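Local atomic coordinates of protein BIM1 (Saccharomyces cerevisiae, PDB entry 2QJX), a protein that binds microtubules and their growing plus ends, and is represented here by its calponin-homology domain. Residues L22-Y27 against D119-R124; Q41-I46 against Q103-H108. All blocks are in the same frame, centred on the assembly; numbering follows the deposited sequence.

Interaction 1 of 2, residues L22-Y27 against D119-R124; sequences LLNLNY and DPDARR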
loop_
_atom_site.group_PDB
_atom_site.type_symbol
_atom_site.label_atom_id
_atom_site.label_comp_id
_atom_site.label_asym_id
_atom_site.label_seq_id
_atom_site.Cartn_x
_atom_site.Cartn_y
_atom_site.Cartn_z
ATOM N N LEU A 22 -9.663 -0.751 -6.570
ATOM C CA LEU A 22 -9.357 0.497 -5.883
ATOM C C LEU A 22 -8.210 1.267 -6.523
ATOM O O LEU A 22 -8.313 2.471 -6.745
ATOM C CB LEU A 22 -9.000 0.216 -4.420
ATOM C CG LEU A 22 -8.626 1.433 -3.567
ATOM C CD1 LEU A 22 -9.859 2.288 -3.316
ATOM C CD2 LEU A 22 -8.034 0.975 -2.247
ATOM N N LEU A 23 -7.113 0.574 -6.815
ATOM C CA LEU A 23 -5.942 1.233 -7.385
ATOM C C LEU A 23 -5.671 0.940 -8.856
ATOM O O LEU A 23 -4.628 1.324 -9.386
ATOM C CB LEU A 23 -4.704 0.867 -6.561
ATOM C CG LEU A 23 -4.760 1.268 -5.085
ATOM C CD1 LEU A 23 -3.472 0.877 -4.393
ATOM C CD2 LEU A 23 -4.993 2.769 -4.973
ATOM N N ASN A 24 -6.615 0.284 -9.521
ATOM C CA ASN A 24 -6.429 -0.080 -10.922
ATOM C C ASN A 24 -5.127 -0.853 -11.093
ATOM O O ASN A 24 -4.251 -0.475 -11.886
ATOM C CB ASN A 24 -6.406 1.150 -11.826
ATOM C CG ASN A 24 -6.164 0.789 -13.279
ATOM O OD1 ASN A 24 -6.828 -0.092 -13.824
ATOM N ND2 ASN A 24 -5.208 1.464 -13.912
ATOM N N LEU A 25 -5.005 -1.927 -10.325
ATOM C CA LEU A 25 -3.835 -2.790 -10.374
ATOM C C LEU A 25 -4.263 -4.130 -10.954
ATOM O O LEU A 25 -5.455 -4.371 -11.170
ATOM C CB LEU A 25 -3.252 -2.990 -8.973
ATOM C CG LEU A 25 -2.686 -1.736 -8.299
ATOM C CD1 LEU A 25 -2.166 -2.075 -6.908
ATOM C CD2 LEU A 25 -1.575 -1.166 -9.166
ATOM N N ASN A 26 -3.290 -4.992 -11.220
ATOM C CA ASN A 26 -3.571 -6.308 -11.775
ATOM C C ASN A 26 -2.786 -7.365 -11.009
ATOM O O ASN A 26 -2.124 -8.221 -11.603
ATOM C CB ASN A 26 -3.204 -6.338 -13.264
ATOM C CG ASN A 26 -3.692 -7.591 -13.959
ATOM O OD1 ASN A 26 -4.753 -8.121 -13.630
ATOM N ND2 ASN A 26 -2.926 -8.065 -14.940
ATOM N N TYR A 27 -2.854 -7.296 -9.681
ATOM C CA TYR A 27 -2.152 -8.259 -8.835
ATOM C C TYR A 27 -2.857 -9.611 -8.887
ATOM O O TYR A 27 -4.083 -9.674 -8.963
ATOM C CB TYR A 27 -2.110 -7.765 -7.384
ATOM C CG TYR A 27 -1.102 -6.664 -7.085
ATOM C CD1 TYR A 27 -0.478 -5.944 -8.108
ATOM C CD2 TYR A 27 -0.799 -6.327 -5.767
ATOM C CE1 TYR A 27 0.427 -4.905 -7.819
ATOM C CE2 TYR A 27 0.099 -5.294 -5.467
ATOM C CZ TYR A 27 0.705 -4.592 -6.493
ATOM O OH TYR A 27 1.580 -3.574 -6.178
ATOM N N ASP A 119 -7.904 9.495 -7.979
ATOM C CA ASP A 119 -7.501 9.025 -9.298
ATOM C C ASP A 119 -6.155 8.354 -9.096
ATOM O O ASP A 119 -5.118 9.011 -9.136
ATOM C CB ASP A 119 -7.345 10.198 -10.267
ATOM C CG ASP A 119 -7.109 9.746 -11.691
ATOM O OD1 ASP A 119 -6.602 8.620 -11.884
ATOM O OD2 ASP A 119 -7.415 10.521 -12.622
ATOM N N PRO A 120 -6.156 7.031 -8.875
ATOM C CA PRO A 120 -4.913 6.287 -8.656
ATOM C C PRO A 120 -3.894 6.390 -9.778
ATOM O O PRO A 120 -2.695 6.519 -9.528
ATOM C CB PRO A 120 -5.405 4.853 -8.428
ATOM C CG PRO A 120 -6.658 4.791 -9.248
ATOM C CD PRO A 120 -7.313 6.120 -8.925
ATOM N N ASP A 121 -4.363 6.340 -11.017
ATOM C CA ASP A 121 -3.458 6.416 -12.152
ATOM C C ASP A 121 -2.743 7.764 -12.224
ATOM O O ASP A 121 -1.521 7.819 -12.368
ATOM C CB ASP A 121 -4.238 6.135 -13.438
ATOM C CG ASP A 121 -4.879 4.758 -13.428
ATOM O OD1 ASP A 121 -4.142 3.760 -13.576
ATOM O OD2 ASP A 121 -6.113 4.669 -13.249
ATOM N N ALA A 122 -3.502 8.849 -12.120
ATOM C CA ALA A 122 -2.909 10.181 -12.173
ATOM C C ALA A 122 -1.940 10.403 -11.014
ATOM O O ALA A 122 -0.887 11.020 -11.188
ATOM C CB ALA A 122 -4.004 11.247 -12.155
ATOM N N ARG A 123 -2.289 9.908 -9.830
ATOM C CA ARG A 123 -1.413 10.079 -8.676
ATOM C C ARG A 123 -0.073 9.368 -8.862
ATOM O O ARG A 123 0.924 9.782 -8.269
ATOM C CB ARG A 123 -2.097 9.586 -7.390
ATOM C CG ARG A 123 -3.287 10.439 -6.945
ATOM C CD ARG A 123 -2.864 11.856 -6.550
ATOM N NE ARG A 123 -2.053 11.864 -5.334
ATOM C CZ ARG A 123 -1.479 12.946 -4.817
ATOM N NH1 ARG A 123 -1.616 14.124 -5.412
ATOM N NH2 ARG A 123 -0.775 12.852 -3.695
ATOM N N ARG A 124 -0.054 8.313 -9.684
ATOM C CA ARG A 124 1.170 7.548 -9.967
ATOM C C ARG A 124 1.832 8.018 -11.257
ATOM O O ARG A 124 2.784 7.386 -11.719
ATOM C CB ARG A 124 0.884 6.057 -10.210
ATOM C CG ARG A 124 0.144 5.285 -9.173
ATOM C CD ARG A 124 0.372 3.799 -9.450
ATOM N NE ARG A 124 -0.440 3.228 -10.529
ATOM C CZ ARG A 124 -1.657 2.719 -10.352
ATOM N NH1 ARG A 124 -2.207 2.716 -9.146
ATOM N NH2 ARG A 124 -2.315 2.173 -11.369
#
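The guanidinium of Arg124 takes hold of the carbonyl of Leu23 end-on with both terminal nitrogens. Arg124 NH1 lies 2.8 Å from Leu23 O with an N-H...O angle of 158°, and Arg124 NH2 reaches the same oxygen at 3.2 Å with a more bent angle of 137°. Leu23 O lies almost in the guanidinium plane. A weak bond from NH2 to Asn24 O adds to this grip on the end of helix 12-23, where Asn24 turns out of helical geometry with positive phi.

Charge enters through Asp121, whose OD1 forms a salt bridge with Arg124 NH2 and also receives Asn24 ND2 at 2.6 Å. The amide donor meets the syn lone pair of OD1, with the amide and carboxylate planes 66° apart. An alanine in place of Arg124 would probably leave Leu23 O without both its guanidinium donors and Asp121 without its cationic partner.

Nonbonded packing lies beside these bonds. Leu25 CD2 lies over one face of the guanidinium, offset toward its rim, and Pro120 O over the opposite one. The Pro120 ring rests on the helix end, its CB in apolar contact with Leu23 CD2 at 4.1 Å and its CG against Leu22 O.

The short helix 120-123, N-capped by Asp119, is thereby docked on the end of helix 12-23. Gln41 of helix 37-47 borders both, touching Leu23 and bonding to Arg124 NH1 and Pro120 O.

Interaction 2 of 2, residues Q41-I46 against Q103-H108; sequences QIMDSI and QWLKKH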
loop_
_atom_site.group_PDB
_atom_site.type_symbol
_atom_site.label_atom_id
_atom_site.label_comp_id
_atom_site.label_asym_id
_atom_site.label_seq_id
_atom_site.Cartn_x
_atom_site.Cartn_y
_atom_site.Cartn_z
ATOM N N GLN A 41 0.215 3.665 -1.661
ATOM C CA GLN A 41 -0.878 4.322 -2.362
ATOM C C GLN A 41 -2.226 4.197 -1.675
ATOM O O GLN A 41 -3.089 5.057 -1.853
ATOM C CB GLN A 41 -0.984 3.856 -3.816
ATOM C CG GLN A 41 -2.051 4.650 -4.571
ATOM C CD GLN A 41 -1.833 4.700 -6.059
ATOM O OE1 GLN A 41 -1.418 3.717 -6.672
ATOM N NE2 GLN A 41 -2.133 5.846 -6.660
ATOM N N ILE A 42 -2.436 3.137 -0.900
ATOM C CA ILE A 42 -3.702 3.035 -0.185
ATOM C C ILE A 42 -3.706 4.206 0.797
ATOM O O ILE A 42 -4.714 4.899 0.961
ATOM C CB ILE A 42 -3.828 1.719 0.603
ATOM C CG1 ILE A 42 -4.009 0.553 -0.368
ATOM C CG2 ILE A 42 -5.024 1.789 1.550
ATOM C CD1 ILE A 42 -4.168 -0.785 0.315
HETATM N N MSE A 43 -2.568 4.436 1.442
HETATM C CA MSE A 43 -2.471 5.545 2.384
HETATM C C MSE A 43 -2.614 6.880 1.649
HETATM O O MSE A 43 -3.147 7.844 2.201
HETATM C CB MSE A 43 -1.145 5.490 3.143
HETATM C CG MSE A 43 -1.018 4.283 4.077
HETATM SE SE MSE A 43 -2.377 4.199 5.472
HETATM C CE MSE A 43 -1.487 5.251 6.826
ATOM N N ASP A 44 -2.151 6.946 0.403
ATOM C CA ASP A 44 -2.285 8.191 -0.357
ATOM C C ASP A 44 -3.757 8.460 -0.659
ATOM O O ASP A 44 -4.203 9.606 -0.616
ATOM C CB ASP A 44 -1.491 8.136 -1.673
ATOM C CG ASP A 44 -1.427 9.493 -2.377
ATOM O OD1 ASP A 44 -0.966 10.461 -1.739
ATOM O OD2 ASP A 44 -1.827 9.598 -3.564
ATOM N N SER A 45 -4.525 7.416 -0.956
ATOM C CA SER A 45 -5.946 7.615 -1.253
ATOM C C SER A 45 -6.675 8.208 -0.041
ATOM O O SER A 45 -7.654 8.945 -0.186
ATOM C CB SER A 45 -6.610 6.293 -1.658
ATOM O OG SER A 45 -6.686 5.390 -0.569
ATOM N N ILE A 46 -6.182 7.896 1.155
ATOM C CA ILE A 46 -6.785 8.395 2.389
ATOM C C ILE A 46 -6.260 9.766 2.830
ATOM O O ILE A 46 -7.042 10.650 3.196
ATOM C CB ILE A 46 -6.549 7.425 3.567
ATOM C CG1 ILE A 46 -7.103 6.037 3.232
ATOM C CG2 ILE A 46 -7.217 7.979 4.824
ATOM C CD1 ILE A 46 -6.758 4.974 4.266
ATOM N N GLN A 103 -5.357 -6.676 5.251
ATOM C CA GLN A 103 -6.659 -6.735 5.908
ATOM C C GLN A 103 -6.825 -5.504 6.786
ATOM O O GLN A 103 -7.872 -4.864 6.764
ATOM C CB GLN A 103 -6.794 -7.999 6.763
ATOM C CG GLN A 103 -6.748 -9.294 5.967
ATOM C CD GLN A 103 -6.849 -10.526 6.850
ATOM O OE1 GLN A 103 -6.200 -10.610 7.891
ATOM N NE2 GLN A 103 -7.652 -11.494 6.427
ATOM N N TRP A 104 -5.794 -5.165 7.555
ATOM C CA TRP A 104 -5.880 -3.990 8.416
ATOM C C TRP A 104 -5.991 -2.707 7.592
ATOM O O TRP A 104 -6.759 -1.804 7.933
ATOM C CB TRP A 104 -4.661 -3.876 9.331
ATOM C CG TRP A 104 -4.699 -2.622 10.170
ATOM C CD1 TRP A 104 -5.331 -2.454 11.371
ATOM C CD2 TRP A 104 -4.139 -1.345 9.831
ATOM N NE1 TRP A 104 -5.199 -1.154 11.800
ATOM C CE2 TRP A 104 -4.474 -0.451 10.873
ATOM C CE3 TRP A 104 -3.389 -0.870 8.745
ATOM C CZ2 TRP A 104 -4.084 0.897 10.862
ATOM C CZ3 TRP A 104 -3.002 0.473 8.736
ATOM C CH2 TRP A 104 -3.351 1.337 9.790
ATOM N N LEU A 105 -5.217 -2.617 6.515
ATOM C CA LEU A 105 -5.263 -1.427 5.678
ATOM C C LEU A 105 -6.659 -1.192 5.125
ATOM O O LEU A 105 -7.149 -0.057 5.107
ATOM C CB LEU A 105 -4.258 -1.540 4.529
ATOM C CG LEU A 105 -2.809 -1.245 4.922
ATOM C CD1 LEU A 105 -1.877 -1.606 3.779
ATOM C CD2 LEU A 105 -2.669 0.228 5.268
ATOM N N LYS A 106 -7.308 -2.257 4.671
ATOM C CA LYS A 106 -8.650 -2.103 4.132
ATOM C C LYS A 106 -9.578 -1.518 5.192
ATOM O O LYS A 106 -10.424 -0.677 4.889
ATOM C CB LYS A 106 -9.210 -3.443 3.647
ATOM C CG LYS A 106 -10.602 -3.287 3.043
ATOM C CD LYS A 106 -11.175 -4.579 2.518
ATOM C CE LYS A 106 -12.517 -4.314 1.849
ATOM N NZ LYS A 106 -13.146 -5.556 1.342
ATOM N N LYS A 107 -9.413 -1.958 6.434
ATOM C CA LYS A 107 -10.247 -1.466 7.530
ATOM C C LYS A 107 -9.964 0.002 7.786
ATOM O O LYS A 107 -10.883 0.787 8.043
ATOM C CB LYS A 107 -9.993 -2.282 8.801
ATOM C CG LYS A 107 -10.628 -3.676 8.788
ATOM C CD LYS A 107 -10.415 -4.348 7.440
ATOM C CE LYS A 107 -10.631 -5.856 7.475
ATOM N NZ LYS A 107 -10.236 -6.445 6.164
ATOM N N HIS A 108 -8.686 0.368 7.720
ATOM C CA HIS A 108 -8.279 1.749 7.930
ATOM C C HIS A 108 -8.895 2.623 6.832
ATOM O O HIS A 108 -9.398 3.721 7.103
ATOM C CB HIS A 108 -6.755 1.863 7.884
ATOM C CG HIS A 108 -6.235 3.165 8.408
ATOM N ND1 HIS A 108 -6.335 3.524 9.734
ATOM C CD2 HIS A 108 -5.616 4.195 7.784
ATOM C CE1 HIS A 108 -5.799 4.720 9.905
ATOM N NE2 HIS A 108 -5.354 5.148 8.737
#
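The chi2 torsion of selenomethionine Met43 (-60°) turns its SE toward helix 103-108, while His108 carries CG anti to its backbone N (chi1 -166°), which sends the ring toward helix 41-46. SE then lies 4.0 Å from His108 CD2, oblique to the ring, with its centroid 4.9 Å away. The same selenium touches Leu105 CD2 at 4.0 Å, the two side chains crossing at about a right angle. Ile46 comes to the histidine by its end, Ile46 CD1 standing 3.8 Å from His108 CD2, and Ile42 CD1 meets Leu105 CD1 one turn earlier at 4.2 Å.

The helical segments run almost parallel, 8° apart, with axes 10.5 Å from each other, so side chains must span the gap. Leu72, Cys75 and Phe76 of helix 62-78 close around Met43, making this part of the helical core of the calponin-homology domain. Trp104 CH2 lies over one face of the His108 ring.

Across the two segments the contact is built from dispersion and selenium-aromatic packing; His108 NE2 is instead hydrogen-bonded to Tyr47 OH, which is likely to limit the rotation of the buried ring.

How the interactions relate
Helix 37-47 joins the two contacts, whose centres lie 13 Å apart. It packs on helix 95-112 through interaction 2, while its Gln41 and Asp44 side chains bond to residues of interaction 1. Gln41 OE1 is 2.8 Å from Arg124 NH1, a probable hydrogen bond, and Asp44 OD2 makes a salt bridge of 2.9 Å with Arg123 NE. Leu23 CD2 packs on Gln41 CG at 3.5 Å. Through these contacts the buried packing of the calponin-homology core is continued by a polar, partly buried junction that holds the short helix 120-123, the last helix of this fragment, against it. Along the chain, interaction 2 is nested within the loop that interaction 1 closes.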